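Long-range contacts in vestitone reductase (Medicago sativa, PDB 2P4H), which catalyses the stereospecific NADPH-dependent reduction of (3R)-vestitone, the penultimate step in the biosynthesis of the phytoalexin medicarpin: residues 1-6 / 25-30; 142-147 / 163-168; 191-196 / 316-321; 218-223 / 279-284; 224-229 / 301-306. One frame throughout, in Å; residues are numbered along the deposited sequence.

Interaction 1: 1-6 / 25-30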
# COMPACT_ATOMS: atom_id res chain seq x y z
N LYS A 1 -19.71 13.09 2.77
CA LYS A 1 -20.01 11.92 1.90
C LYS A 1 -20.09 10.63 2.72
O LYS A 1 -20.34 9.55 2.18
CB LYS A 1 -18.93 11.78 0.83
CG LYS A 1 -18.82 12.99 -0.07
CD LYS A 1 -17.71 12.82 -1.10
CE LYS A 1 -17.62 14.04 -2.00
NZ LYS A 1 -16.52 13.92 -2.99
N GLY A 2 -19.89 10.76 4.03
CA GLY A 2 -19.95 9.59 4.89
C GLY A 2 -18.69 9.41 5.70
O GLY A 2 -17.69 10.10 5.49
N ARG A 3 -18.73 8.46 6.64
CA ARG A 3 -17.59 8.19 7.49
C ARG A 3 -16.86 6.92 7.07
O ARG A 3 -17.49 5.90 6.77
CB ARG A 3 -18.06 8.08 8.95
CG ARG A 3 -16.94 7.99 9.96
CD ARG A 3 -17.44 8.38 11.34
NE ARG A 3 -17.94 9.75 11.35
CZ ARG A 3 -18.53 10.33 12.39
NH1 ARG A 3 -18.71 9.66 13.52
NH2 ARG A 3 -18.96 11.58 12.29
N VAL A 4 -15.54 6.98 7.05
CA VAL A 4 -14.73 5.83 6.68
C VAL A 4 -13.74 5.51 7.80
O VAL A 4 -13.11 6.41 8.35
CB VAL A 4 -13.93 6.10 5.38
CG1 VAL A 4 -13.02 4.92 5.05
CG2 VAL A 4 -14.90 6.35 4.23
N CYS A 5 -13.63 4.23 8.14
CA CYS A 5 -12.69 3.82 9.18
C CYS A 5 -11.40 3.35 8.51
O CYS A 5 -11.43 2.46 7.66
CB CYS A 5 -13.27 2.67 10.02
SG CYS A 5 -12.18 2.13 11.36
N VAL A 6 -10.29 3.97 8.90
CA VAL A 6 -8.98 3.64 8.35
C VAL A 6 -8.07 3.09 9.45
O VAL A 6 -7.84 3.77 10.45
CB VAL A 6 -8.29 4.91 7.78
CG1 VAL A 6 -6.94 4.54 7.18
CG2 VAL A 6 -9.17 5.56 6.72
N GLY A 25 -14.15 15.40 1.28
CA GLY A 25 -15.45 15.51 1.93
C GLY A 25 -15.91 14.42 2.88
O GLY A 25 -17.05 14.45 3.33
N TYR A 26 -15.05 13.45 3.17
CA TYR A 26 -15.43 12.38 4.09
C TYR A 26 -15.02 12.68 5.52
O TYR A 26 -14.16 13.54 5.76
CB TYR A 26 -14.77 11.06 3.70
CG TYR A 26 -15.27 10.41 2.43
CD1 TYR A 26 -14.77 10.80 1.18
CD2 TYR A 26 -16.21 9.39 2.47
CE1 TYR A 26 -15.21 10.18 0.01
CE2 TYR A 26 -16.66 8.77 1.32
CZ TYR A 26 -16.15 9.16 0.09
OH TYR A 26 -16.59 8.53 -1.05
N SER A 27 -15.64 11.99 6.46
CA SER A 27 -15.28 12.10 7.86
C SER A 27 -14.46 10.83 8.08
O SER A 27 -14.62 9.86 7.34
CB SER A 27 -16.52 12.14 8.77
OG SER A 27 -17.40 11.06 8.52
N VAL A 28 -13.59 10.83 9.08
CA VAL A 28 -12.72 9.67 9.30
C VAL A 28 -12.56 9.18 10.73
O VAL A 28 -12.37 9.96 11.65
CB VAL A 28 -11.30 9.97 8.76
CG1 VAL A 28 -10.39 8.77 8.95
CG2 VAL A 28 -11.38 10.36 7.29
N ASN A 29 -12.65 7.86 10.89
CA ASN A 29 -12.43 7.20 12.17
C ASN A 29 -11.12 6.47 11.92
O ASN A 29 -10.93 5.91 10.84
CB ASN A 29 -13.52 6.16 12.47
CG ASN A 29 -14.80 6.77 12.99
OD1 ASN A 29 -15.80 6.07 13.17
ND2 ASN A 29 -14.79 8.08 13.24
N THR A 30 -10.21 6.47 12.89
CA THR A 30 -8.96 5.77 12.67
C THR A 30 -8.43 5.08 13.92
O THR A 30 -8.69 5.51 15.05
CB THR A 30 -7.87 6.74 12.12
OG1 THR A 30 -6.72 5.99 11.71
CG2 THR A 30 -7.44 7.74 13.19
O HOH W 1 -19.35 12.64 6.84
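The Tyr-26 ring carries Lys-1 CB over the centre of one face, 3.8 Å from the ring centroid in a CH-pi contact, while Gly-2 O lies at the ring edge, 3.4 Å from Tyr-26 CD2. Val-4 CG2 reaches the same CD2 obliquely, and the hydroxyl beyond the ring is bonded to Glu-239 of helix 227-239. The guanidinium of Arg-3 is met at its edge: NE donates in plane to Ser-27 OG (3.2 Å, N-H...O 167°). The bend of the arginine chain at chi3 (-61°) turns NE back to that hydroxyl, which also binds a water. On the other side of the sheet, Val-6 CG2 packs on Val-28 CG1 at 4.1 Å, both against Leu-21 of helix 12-23. Between these layers the backbones pair in parallel: Ser-27 N binds Gly-2 O, Val-4 N binds Ser-27 O, Asn-29 N binds Val-4 O and Val-6 N binds Asn-29 O (2.8 Å). Thr-30 OG1 then donates to Val-6 O, also at 2.8 Å. Strands 3-7 and 27-31, joined through helix 12-23, form the first beta-alpha-beta crossover of a Rossmann fold, whose glycine-rich NADP(+)-binding turn, predicted to include Gly-9, touches Thr-30.

Interaction 2: 142-147 / 163-168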
# COMPACT_ATOMS: atom_id res chain seq x y z
N SER A 142 -4.66 -13.42 -11.02
CA SER A 142 -4.78 -14.87 -10.85
C SER A 142 -3.51 -15.46 -10.26
O SER A 142 -3.48 -16.62 -9.85
CB SER A 142 -5.07 -15.55 -12.19
OG SER A 142 -3.94 -15.52 -13.04
N ASP A 143 -2.45 -14.65 -10.19
CA ASP A 143 -1.17 -15.11 -9.67
C ASP A 143 -1.03 -14.95 -8.17
O ASP A 143 -1.48 -13.95 -7.59
CB ASP A 143 -0.03 -14.39 -10.38
CG ASP A 143 0.06 -14.75 -11.84
OD1 ASP A 143 0.33 -15.94 -12.14
OD2 ASP A 143 -0.14 -13.87 -12.70
N TRP A 144 -0.40 -15.93 -7.54
CA TRP A 144 -0.17 -15.94 -6.10
C TRP A 144 1.21 -16.45 -5.75
O TRP A 144 1.74 -17.34 -6.43
CB TRP A 144 -1.17 -16.87 -5.38
CG TRP A 144 -2.54 -16.33 -5.21
CD1 TRP A 144 -3.63 -16.61 -5.98
CD2 TRP A 144 -2.99 -15.46 -4.18
NE1 TRP A 144 -4.74 -15.97 -5.49
CE2 TRP A 144 -4.37 -15.25 -4.38
CE3 TRP A 144 -2.36 -14.83 -3.09
CZ2 TRP A 144 -5.14 -14.45 -3.53
CZ3 TRP A 144 -3.13 -14.03 -2.25
CH2 TRP A 144 -4.50 -13.84 -2.48
N SER A 145 1.79 -15.91 -4.69
CA SER A 145 3.09 -16.38 -4.22
C SER A 145 2.87 -17.78 -3.64
O SER A 145 1.78 -18.10 -3.17
CB SER A 145 3.65 -15.45 -3.15
OG SER A 145 4.12 -14.24 -3.72
N ASP A 146 3.92 -18.59 -3.67
CA ASP A 146 3.88 -19.96 -3.16
C ASP A 146 4.45 -19.97 -1.74
O ASP A 146 5.66 -19.85 -1.55
CB ASP A 146 4.73 -20.86 -4.07
CG ASP A 146 4.59 -22.33 -3.75
OD1 ASP A 146 4.55 -22.69 -2.55
OD2 ASP A 146 4.52 -23.14 -4.70
N VAL A 147 3.57 -20.10 -0.75
CA VAL A 147 4.00 -20.10 0.65
C VAL A 147 4.95 -21.25 1.00
O VAL A 147 5.91 -21.05 1.75
CB VAL A 147 2.78 -20.14 1.59
CG1 VAL A 147 3.23 -20.28 3.04
CG2 VAL A 147 1.95 -18.87 1.43
N SER A 163 3.49 -13.62 5.16
CA SER A 163 2.48 -12.89 5.92
C SER A 163 1.43 -12.27 5.00
O SER A 163 0.23 -12.45 5.20
CB SER A 163 3.15 -11.79 6.75
OG SER A 163 2.20 -11.10 7.55
N LYS A 164 1.89 -11.53 3.99
CA LYS A 164 0.99 -10.87 3.06
C LYS A 164 0.13 -11.85 2.27
O LYS A 164 -1.06 -11.62 2.05
CB LYS A 164 1.79 -10.00 2.08
CG LYS A 164 2.71 -8.97 2.71
CD LYS A 164 1.96 -7.84 3.40
CE LYS A 164 1.50 -8.22 4.79
NZ LYS A 164 0.93 -7.06 5.52
N THR A 165 0.74 -12.95 1.82
CA THR A 165 0.01 -13.94 1.04
C THR A 165 -1.09 -14.60 1.87
O THR A 165 -2.24 -14.68 1.43
CB THR A 165 0.97 -15.03 0.51
OG1 THR A 165 2.01 -14.40 -0.26
CG2 THR A 165 0.23 -16.02 -0.38
N LEU A 166 -0.74 -15.07 3.06
CA LEU A 166 -1.72 -15.71 3.92
C LEU A 166 -2.83 -14.75 4.34
O LEU A 166 -4.00 -15.11 4.39
CB LEU A 166 -1.04 -16.28 5.17
CG LEU A 166 -0.05 -17.42 4.93
CD1 LEU A 166 0.53 -17.88 6.26
CD2 LEU A 166 -0.76 -18.58 4.24
N ALA A 167 -2.45 -13.51 4.64
CA ALA A 167 -3.42 -12.51 5.07
C ALA A 167 -4.44 -12.20 3.97
O ALA A 167 -5.64 -12.19 4.22
CB ALA A 167 -2.72 -11.24 5.51
N GLU A 168 -3.96 -11.95 2.76
CA GLU A 168 -4.88 -11.62 1.68
C GLU A 168 -5.82 -12.78 1.37
O GLU A 168 -7.01 -12.58 1.13
CB GLU A 168 -4.14 -11.21 0.40
CG GLU A 168 -5.07 -10.46 -0.56
CD GLU A 168 -4.51 -10.26 -1.95
OE1 GLU A 168 -3.28 -10.34 -2.13
OE2 GLU A 168 -5.32 -10.01 -2.87
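A chi1 of -77° sets Trp-144 CG anti to its carbonyl carbon, and a chi1 of -162° sets Glu-168 CG anti to its backbone N; from these starts the six-membered ring of the indole and the glutamate chain meet at CH2 and CD. The contact lays the loop before helix 147-153 against helix 158-177, the helix of this Rossmann-type reductase that also carries Tyr-160, an NADP(+)-binding residue by similarity. Trp-144 CH2 comes within 3.6 Å of Glu-168 CD, with ring and carboxylate planes 46° apart, while Glu-168 CB lies at the ring edge, in plane. One turn back, Trp-144 CE3 slides past Thr-165 CG2 at 3.9 Å. No hydrogen bond crosses between the segments; the polar ends are held from elsewhere. Glu-168 OE1 is bonded to Ser-124 OG, and OE2 takes both a salt bridge from Arg-246 and a hydrogen bond with Thr-184 OG1, so the carboxylate packed against the indole is fixed by three partners. An alanine in place of Glu-168 would probably leave Arg-246 without this charged mate and open a gap beside CH2 of the indole. Thr-165 OG1 turns to Ala-161 O of its own helix and Ser-145 OG to Ser-127 O, leaving a van der Waals contact between Ser-145 CB and Thr-165 OG1 (3.5 Å). At the start of helix 147-153, Val-147 uses a single methyl, CG2, which touches both Thr-165 CG2 at 3.8 Å and Leu-166 CD2 at 3.9 Å.

Interaction 3: 191-196 / 316-321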
# COMPACT_ATOMS: atom_id res chain seq x y z
N VAL A 191 5.03 5.34 -3.78
CA VAL A 191 5.91 6.50 -3.72
C VAL A 191 5.19 7.83 -3.96
O VAL A 191 4.24 7.90 -4.74
CB VAL A 191 7.03 6.34 -4.78
CG1 VAL A 191 7.98 7.53 -4.77
CG2 VAL A 191 7.79 5.03 -4.53
N GLY A 192 5.65 8.88 -3.29
CA GLY A 192 5.07 10.21 -3.45
C GLY A 192 5.40 11.07 -2.26
O GLY A 192 6.40 10.84 -1.58
N ARG A 193 4.58 12.09 -2.00
CA ARG A 193 4.80 12.92 -0.83
C ARG A 193 4.29 12.10 0.35
O ARG A 193 3.60 11.10 0.16
CB ARG A 193 4.00 14.23 -0.90
CG ARG A 193 4.42 15.19 -2.00
CD ARG A 193 3.69 16.52 -1.82
NE ARG A 193 3.99 17.12 -0.52
CZ ARG A 193 5.07 17.84 -0.25
NH1 ARG A 193 5.97 18.08 -1.20
NH2 ARG A 193 5.27 18.31 0.97
N PHE A 194 4.63 12.52 1.56
CA PHE A 194 4.18 11.82 2.76
C PHE A 194 4.07 12.79 3.92
O PHE A 194 4.75 13.83 3.94
CB PHE A 194 5.13 10.67 3.10
CG PHE A 194 6.58 11.07 3.23
CD1 PHE A 194 7.12 11.43 4.47
CD2 PHE A 194 7.42 11.08 2.12
CE1 PHE A 194 8.46 11.77 4.59
CE2 PHE A 194 8.76 11.42 2.22
CZ PHE A 194 9.29 11.77 3.46
N VAL A 195 3.21 12.47 4.88
CA VAL A 195 3.04 13.33 6.05
C VAL A 195 3.47 12.64 7.34
O VAL A 195 3.52 13.27 8.40
CB VAL A 195 1.57 13.81 6.21
CG1 VAL A 195 1.18 14.70 5.04
CG2 VAL A 195 0.63 12.61 6.32
N CYS A 196 3.80 11.35 7.26
CA CYS A 196 4.24 10.60 8.43
C CYS A 196 5.61 11.08 8.92
O CYS A 196 6.40 11.63 8.15
CB CYS A 196 4.26 9.10 8.13
SG CYS A 196 5.13 8.64 6.63
N CYS A 316 11.13 14.88 0.42
CA CYS A 316 12.35 14.51 1.12
C CYS A 316 13.24 15.72 1.37
O CYS A 316 13.85 15.85 2.44
CB CYS A 316 13.12 13.45 0.33
SG CYS A 316 12.43 11.79 0.47
N LYS A 317 13.34 16.61 0.39
CA LYS A 317 14.15 17.81 0.54
C LYS A 317 13.60 18.70 1.65
O LYS A 317 14.35 19.19 2.49
CB LYS A 317 14.18 18.59 -0.78
CG LYS A 317 15.00 17.92 -1.87
CD LYS A 317 14.72 18.53 -3.24
CE LYS A 317 15.06 20.01 -3.29
NZ LYS A 317 14.72 20.59 -4.62
N GLU A 318 12.29 18.88 1.66
CA GLU A 318 11.63 19.70 2.67
C GLU A 318 11.84 19.16 4.08
O GLU A 318 12.03 19.94 5.03
CB GLU A 318 10.12 19.75 2.40
CG GLU A 318 9.72 20.51 1.16
CD GLU A 318 8.27 20.27 0.78
OE1 GLU A 318 7.47 19.93 1.68
OE2 GLU A 318 7.93 20.42 -0.41
N LYS A 319 11.82 17.84 4.22
CA LYS A 319 11.96 17.21 5.52
C LYS A 319 13.38 16.84 5.95
O LYS A 319 13.58 16.29 7.04
CB LYS A 319 11.04 15.98 5.57
CG LYS A 319 9.57 16.36 5.46
CD LYS A 319 8.65 15.15 5.58
CE LYS A 319 7.19 15.56 5.52
NZ LYS A 319 6.80 16.45 6.65
N GLY A 320 14.36 17.13 5.10
CA GLY A 320 15.74 16.86 5.45
C GLY A 320 16.31 15.48 5.16
O GLY A 320 17.37 15.13 5.67
N TYR A 321 15.61 14.70 4.34
CA TYR A 321 16.10 13.37 4.00
C TYR A 321 16.95 13.45 2.74
O TYR A 321 17.66 12.51 2.39
CB TYR A 321 14.93 12.41 3.80
CG TYR A 321 14.10 12.24 5.05
CD1 TYR A 321 14.65 11.66 6.20
CD2 TYR A 321 12.78 12.68 5.10
CE1 TYR A 321 13.90 11.53 7.37
CE2 TYR A 321 12.02 12.55 6.26
CZ TYR A 321 12.58 11.98 7.39
OH TYR A 321 11.83 11.88 8.54
O HOH W 2 3.87 16.06 7.90
O HOH W 3 8.91 12.69 7.99
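Arg-193 grips Glu-318 end-on in a two-pronged salt bridge, which ties the loop after strand 189-191 to the last turn of helix 305-319, near the C-terminus of this Rossmann-type reductase. NH2 donates almost straight to OE1 of Glu-318 (2.8 Å, N-H...O 174°), on the syn side of the carboxylate. NH1 reaches Glu-318 OE2 at 3.2 Å from above the carboxylate plane, and the two flat groups are 31° apart. An alanine at Arg-193 would probably leave the Glu-318 carboxylate without its charged mate and free to turn. Beside this pair, the Phe-194 ring receives three side chains. Lys-319 CD comes obliquely to within 3.5 Å of Phe-194 CE1, whereas Tyr-321 CD2 and Cys-316 SG stand at the ring edge, the sulfur 4.1 Å from Phe-194 CE2. Farther out, Phe-12, predicted to bind NADP(+), touches Phe-194, Trp-16 touches Arg-193, and Ile-203 packs on both Phe-194 and Cys-316. The helix itself ends in a Schellman motif at Gly-320, whose positive phi turns the chain and places Tyr-321 beside the phenylalanine, with Tyr-321 N bonded to Cys-316 O. Two waters complete the seam: one accepts from Lys-319 NZ and donates to Val-195 O, and the other donates to Cys-196 O at 2.7 Å while lying 3.1 Å from Tyr-321 OH.

Interaction 4: 218-223 / 279-284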
# COMPACT_ATOMS: atom_id res chain seq x y z
N GLY A 218 19.54 -3.27 -4.83
CA GLY A 218 19.05 -4.64 -4.74
C GLY A 218 18.10 -4.86 -5.90
O GLY A 218 18.39 -5.61 -6.82
N VAL A 219 16.96 -4.18 -5.86
CA VAL A 219 15.97 -4.26 -6.92
C VAL A 219 16.47 -3.46 -8.13
O VAL A 219 16.93 -2.32 -7.98
CB VAL A 219 14.62 -3.69 -6.44
CG1 VAL A 219 13.66 -3.53 -7.61
CG2 VAL A 219 14.02 -4.62 -5.39
N THR A 220 16.39 -4.06 -9.32
CA THR A 220 16.83 -3.39 -10.54
C THR A 220 15.70 -3.11 -11.53
O THR A 220 15.93 -2.56 -12.61
CB THR A 220 17.97 -4.16 -11.21
OG1 THR A 220 17.61 -5.55 -11.31
CG2 THR A 220 19.25 -4.02 -10.39
N ARG A 221 14.48 -3.52 -11.19
CA ARG A 221 13.30 -3.21 -11.99
C ARG A 221 12.19 -3.13 -10.95
O ARG A 221 11.88 -4.12 -10.28
CB ARG A 221 12.97 -4.25 -13.05
CG ARG A 221 11.82 -3.77 -13.95
CD ARG A 221 11.61 -4.67 -15.15
NE ARG A 221 11.19 -6.01 -14.74
CZ ARG A 221 11.37 -7.10 -15.48
NH1 ARG A 221 11.95 -7.02 -16.67
NH2 ARG A 221 10.95 -8.28 -15.03
N PHE A 222 11.62 -1.94 -10.82
CA PHE A 222 10.60 -1.65 -9.82
C PHE A 222 9.17 -1.54 -10.30
O PHE A 222 8.90 -0.79 -11.25
CB PHE A 222 10.90 -0.30 -9.15
CG PHE A 222 12.26 -0.19 -8.49
CD1 PHE A 222 12.36 -0.17 -7.11
CD2 PHE A 222 13.42 -0.05 -9.25
CE1 PHE A 222 13.59 0.01 -6.48
CE2 PHE A 222 14.66 0.13 -8.62
CZ PHE A 222 14.74 0.16 -7.24
N HIS A 223 8.24 -2.27 -9.68
CA HIS A 223 6.83 -2.04 -10.00
C HIS A 223 6.50 -0.91 -9.02
O HIS A 223 6.90 -0.95 -7.85
CB HIS A 223 5.93 -3.29 -9.83
CG HIS A 223 6.31 -4.23 -8.72
ND1 HIS A 223 6.31 -5.60 -8.91
CD2 HIS A 223 6.56 -4.03 -7.41
CE1 HIS A 223 6.55 -6.20 -7.76
NE2 HIS A 223 6.70 -5.27 -6.83
N LYS A 279 25.70 -0.82 -16.24
CA LYS A 279 25.81 -1.97 -17.14
C LYS A 279 26.10 -3.26 -16.39
O LYS A 279 26.96 -3.31 -15.51
CB LYS A 279 26.91 -1.73 -18.18
CG LYS A 279 26.44 -0.90 -19.37
CD LYS A 279 27.56 -0.70 -20.38
CE LYS A 279 27.03 -0.06 -21.66
NZ LYS A 279 26.29 1.19 -21.38
N GLU A 280 25.38 -4.32 -16.75
CA GLU A 280 25.55 -5.62 -16.12
C GLU A 280 25.24 -5.59 -14.62
O GLU A 280 25.66 -6.48 -13.88
CB GLU A 280 26.97 -6.15 -16.33
CG GLU A 280 27.34 -6.39 -17.78
CD GLU A 280 28.72 -6.99 -17.93
OE1 GLU A 280 28.95 -8.10 -17.39
OE2 GLU A 280 29.58 -6.37 -18.59
N ILE A 281 24.52 -4.56 -14.18
CA ILE A 281 24.17 -4.43 -12.77
C ILE A 281 23.35 -5.65 -12.36
O ILE A 281 22.40 -6.04 -13.05
CB ILE A 281 23.34 -3.15 -12.51
CG1 ILE A 281 23.10 -2.97 -11.01
CG2 ILE A 281 22.01 -3.20 -13.26
CD1 ILE A 281 24.35 -2.64 -10.22
N LYS A 282 23.72 -6.26 -11.24
CA LYS A 282 23.01 -7.44 -10.74
C LYS A 282 21.93 -7.04 -9.75
O LYS A 282 22.12 -6.13 -8.94
CB LYS A 282 24.00 -8.40 -10.07
CG LYS A 282 25.08 -8.93 -11.00
CD LYS A 282 24.48 -9.74 -12.14
CE LYS A 282 25.56 -10.36 -13.01
NZ LYS A 282 26.45 -9.32 -13.61
N GLY A 283 20.79 -7.71 -9.83
CA GLY A 283 19.70 -7.39 -8.93
C GLY A 283 18.41 -8.11 -9.26
O GLY A 283 18.35 -8.92 -10.19
N ALA A 284 17.37 -7.80 -8.50
CA ALA A 284 16.06 -8.40 -8.70
C ALA A 284 15.21 -7.59 -9.67
O ALA A 284 14.92 -6.42 -9.43
CB ALA A 284 15.35 -8.52 -7.36
O HOH W 4 19.68 -6.74 -12.95
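Ile-281 opens the contact from its segment, setting CG1 at 4.0 Å from the Thr-220 methyl CG2. Its carbonyl takes a second, solvent-mediated route to the same residue: a water donates to Ile-281 O and lies 2.9 Å from Thr-220 OG1. Lys-282 contributes backbone, its carbonyl O standing 3.8 Å from Thr-220 CG2, while its side chain turns back so that NZ donates to Glu-280 O within the same loop. At Gly-283 the chains press together, with CA only 3.1 Å from Gly-218 O; a CB here would point toward the other segment and clash with both that oxygen and the Thr-220 methyl. Thr-220 OG1 lies between its own backbone N and carbonyl carbon (chi1 49°) and abuts Gly-283 C. Ala-284 makes the firm polar links. Its N donates to Gly-218 O at 2.9 Å (N-H...O 155°), and its O accepts from Thr-220 N at 2.8 Å. Arg-221 N adds a weak bond to the same oxygen. Val-219 CG1, 3.6 Å from Ala-284 O, also sits over the centre of one face of the Phe-222 ring. The two bonds that flank Val-219 form a parallel beta bridge between Val-219 and Ala-284, through which the short strand 284-285 joins strand 219-226 in the small mixed sheet outside the seven-stranded Rossmann sheet.

Interaction 5: 224-229 / 301-306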
# COMPACT_ATOMS: atom_id res chain seq x y z
N MET A 224 5.81 0.13 -9.50
CA MET A 224 5.53 1.31 -8.68
C MET A 224 4.17 1.94 -8.90
O MET A 224 3.50 1.68 -9.90
CB MET A 224 6.61 2.37 -8.97
CG MET A 224 8.04 1.85 -9.02
SD MET A 224 9.26 3.13 -9.42
CE MET A 224 9.37 3.95 -7.84
N VAL A 225 3.77 2.80 -7.96
CA VAL A 225 2.51 3.53 -8.02
C VAL A 225 2.63 4.80 -7.18
O VAL A 225 3.38 4.83 -6.20
CB VAL A 225 1.31 2.68 -7.49
CG1 VAL A 225 1.46 2.42 -6.00
CG2 VAL A 225 -0.01 3.39 -7.78
N HIS A 226 1.92 5.85 -7.58
CA HIS A 226 1.93 7.11 -6.84
C HIS A 226 0.98 6.94 -5.66
O HIS A 226 -0.15 6.47 -5.83
CB HIS A 226 1.45 8.26 -7.74
CG HIS A 226 1.67 9.62 -7.16
ND1 HIS A 226 1.07 10.03 -5.99
CD2 HIS A 226 2.41 10.66 -7.60
CE1 HIS A 226 1.44 11.28 -5.73
NE2 HIS A 226 2.26 11.68 -6.69
N VAL A 227 1.43 7.31 -4.46
CA VAL A 227 0.61 7.17 -3.27
C VAL A 227 -0.77 7.83 -3.38
O VAL A 227 -1.75 7.29 -2.87
CB VAL A 227 1.34 7.70 -2.01
CG1 VAL A 227 1.49 9.21 -2.07
CG2 VAL A 227 0.59 7.28 -0.75
N ASP A 228 -0.86 8.97 -4.05
CA ASP A 228 -2.16 9.61 -4.16
C ASP A 228 -3.08 8.86 -5.12
O ASP A 228 -4.31 8.94 -4.99
CB ASP A 228 -2.04 11.08 -4.58
CG ASP A 228 -3.30 11.87 -4.27
OD1 ASP A 228 -3.77 11.80 -3.12
OD2 ASP A 228 -3.82 12.55 -5.18
N ASP A 229 -2.52 8.13 -6.08
CA ASP A 229 -3.38 7.34 -6.95
C ASP A 229 -3.91 6.16 -6.13
O ASP A 229 -5.01 5.68 -6.39
CB ASP A 229 -2.63 6.85 -8.19
CG ASP A 229 -2.74 7.83 -9.36
OD1 ASP A 229 -3.82 8.46 -9.50
OD2 ASP A 229 -1.78 7.95 -10.14
N PHE A 301 -5.77 6.64 -13.64
CA PHE A 301 -4.63 7.12 -12.87
C PHE A 301 -4.38 8.58 -13.21
O PHE A 301 -4.45 8.99 -14.37
CB PHE A 301 -3.38 6.28 -13.17
CG PHE A 301 -3.41 4.93 -12.51
CD1 PHE A 301 -4.07 3.86 -13.11
CD2 PHE A 301 -2.83 4.75 -11.26
CE1 PHE A 301 -4.16 2.63 -12.46
CE2 PHE A 301 -2.91 3.52 -10.61
CZ PHE A 301 -3.58 2.46 -11.21
N LYS A 302 -4.08 9.36 -12.18
CA LYS A 302 -3.86 10.80 -12.32
C LYS A 302 -2.40 11.22 -12.47
O LYS A 302 -2.10 12.21 -13.14
CB LYS A 302 -4.46 11.51 -11.10
CG LYS A 302 -4.18 13.00 -11.01
CD LYS A 302 -4.86 13.60 -9.80
CE LYS A 302 -4.55 15.09 -9.66
NZ LYS A 302 -5.23 15.69 -8.48
N TYR A 303 -1.48 10.45 -11.88
CA TYR A 303 -0.07 10.81 -11.90
C TYR A 303 0.85 10.02 -12.82
O TYR A 303 0.61 8.85 -13.12
CB TYR A 303 0.46 10.73 -10.47
CG TYR A 303 -0.33 11.57 -9.51
CD1 TYR A 303 -0.07 12.93 -9.38
CD2 TYR A 303 -1.36 11.02 -8.75
CE1 TYR A 303 -0.82 13.73 -8.52
CE2 TYR A 303 -2.12 11.81 -7.89
CZ TYR A 303 -1.85 13.16 -7.77
OH TYR A 303 -2.58 13.94 -6.92
N THR A 304 1.90 10.69 -13.26
CA THR A 304 2.90 10.09 -14.13
C THR A 304 4.09 9.65 -13.29
O THR A 304 4.18 9.99 -12.10
CB THR A 304 3.42 11.11 -15.16
OG1 THR A 304 4.09 12.17 -14.47
CG2 THR A 304 2.28 11.68 -15.99
N ILE A 305 5.00 8.90 -13.90
CA ILE A 305 6.19 8.45 -13.22
C ILE A 305 6.99 9.68 -12.76
O ILE A 305 7.53 9.71 -11.66
CB ILE A 305 7.07 7.58 -14.14
CG1 ILE A 305 6.39 6.23 -14.38
CG2 ILE A 305 8.45 7.38 -13.53
CD1 ILE A 305 7.11 5.33 -15.38
N GLU A 306 7.04 10.71 -13.61
CA GLU A 306 7.76 11.92 -13.25
C GLU A 306 7.14 12.59 -12.03
O GLU A 306 7.86 13.07 -11.15
CB GLU A 306 7.80 12.88 -14.45
CG GLU A 306 8.60 12.35 -15.64
CD GLU A 306 7.73 11.66 -16.69
OE1 GLU A 306 6.85 10.85 -16.33
OE2 GLU A 306 7.96 11.92 -17.89
O HOH W 5 -5.74 14.24 -5.83
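Tyr-303 lies flat against His-226 in a face-to-face stack, ring centroids 3.9 Å apart and planes at 17°. With CG anti to the backbone N (chi1 -169°), the imidazole is set against the tyrosine, whose CG lies over the His-226 face toward its rim, 3.5 Å from His-226 CD2. The opposite face of the tyrosine is covered over its centre by CG of its neighbour Lys-302. Both imidazole nitrogens are engaged: ND1 accepts from Asp-228 N in the ring plane, and NE2 is bonded to Asp-311 of helix 305-319, which fixes the ring's rotation. That ND1 bond makes His-226 the N-cap of helix 227-239, at the point where strand 219-226 runs into the helix; the loop 301-304, leading into helix 305-319, packs against this junction. Two aspartates from the first turn grip the loop. Asp-228, with CG anti to its backbone N (chi1 -162°), receives the Tyr-303 hydroxyl on OD2 at 2.5 Å, from the anti side, and a water links the same oxygen to Lys-302 NZ. Its other oxygen binds Trp-16 NE1. Asp-229 works as a fork for two successive amides, both met on the syn side: Lys-302 N reaches OD1 at 2.8 Å and Tyr-303 N reaches OD2 at 3.1 Å. A salt bridge from Arg-232 also holds OD1. The Phe-301 ring turns its edge to this carboxylate, its CD2 lying 3.5 Å from Asp-229 OD2, and its CE2 touches Val-225 CG2 at 4.1 Å.

Overall arrangement
Along the chain interactions 1 and 2 close in turn before interaction 3 opens; interactions 4 and 5, whose segments alternate, are nested within the loop that interaction 3 closes. Interaction 1 belongs to the seven-stranded parallel sheet, while interaction 2 lies about 29 Å from it, centre to centre, on helix 158-177. The other three link the chain's later part to the region around strand 219-226, which interactions 4 and 5 share. Interactions 3 and 5, with centres about 16 Å apart, both use helix 305-319 and touch directly through the probable backbone bonds of Val-191 with Val-225 and Val-227. Helix 305-319 is thus joined to strand 219-226 and to the loop 191-196, which touches Phe-12, a predicted NADP(+)-binding residue.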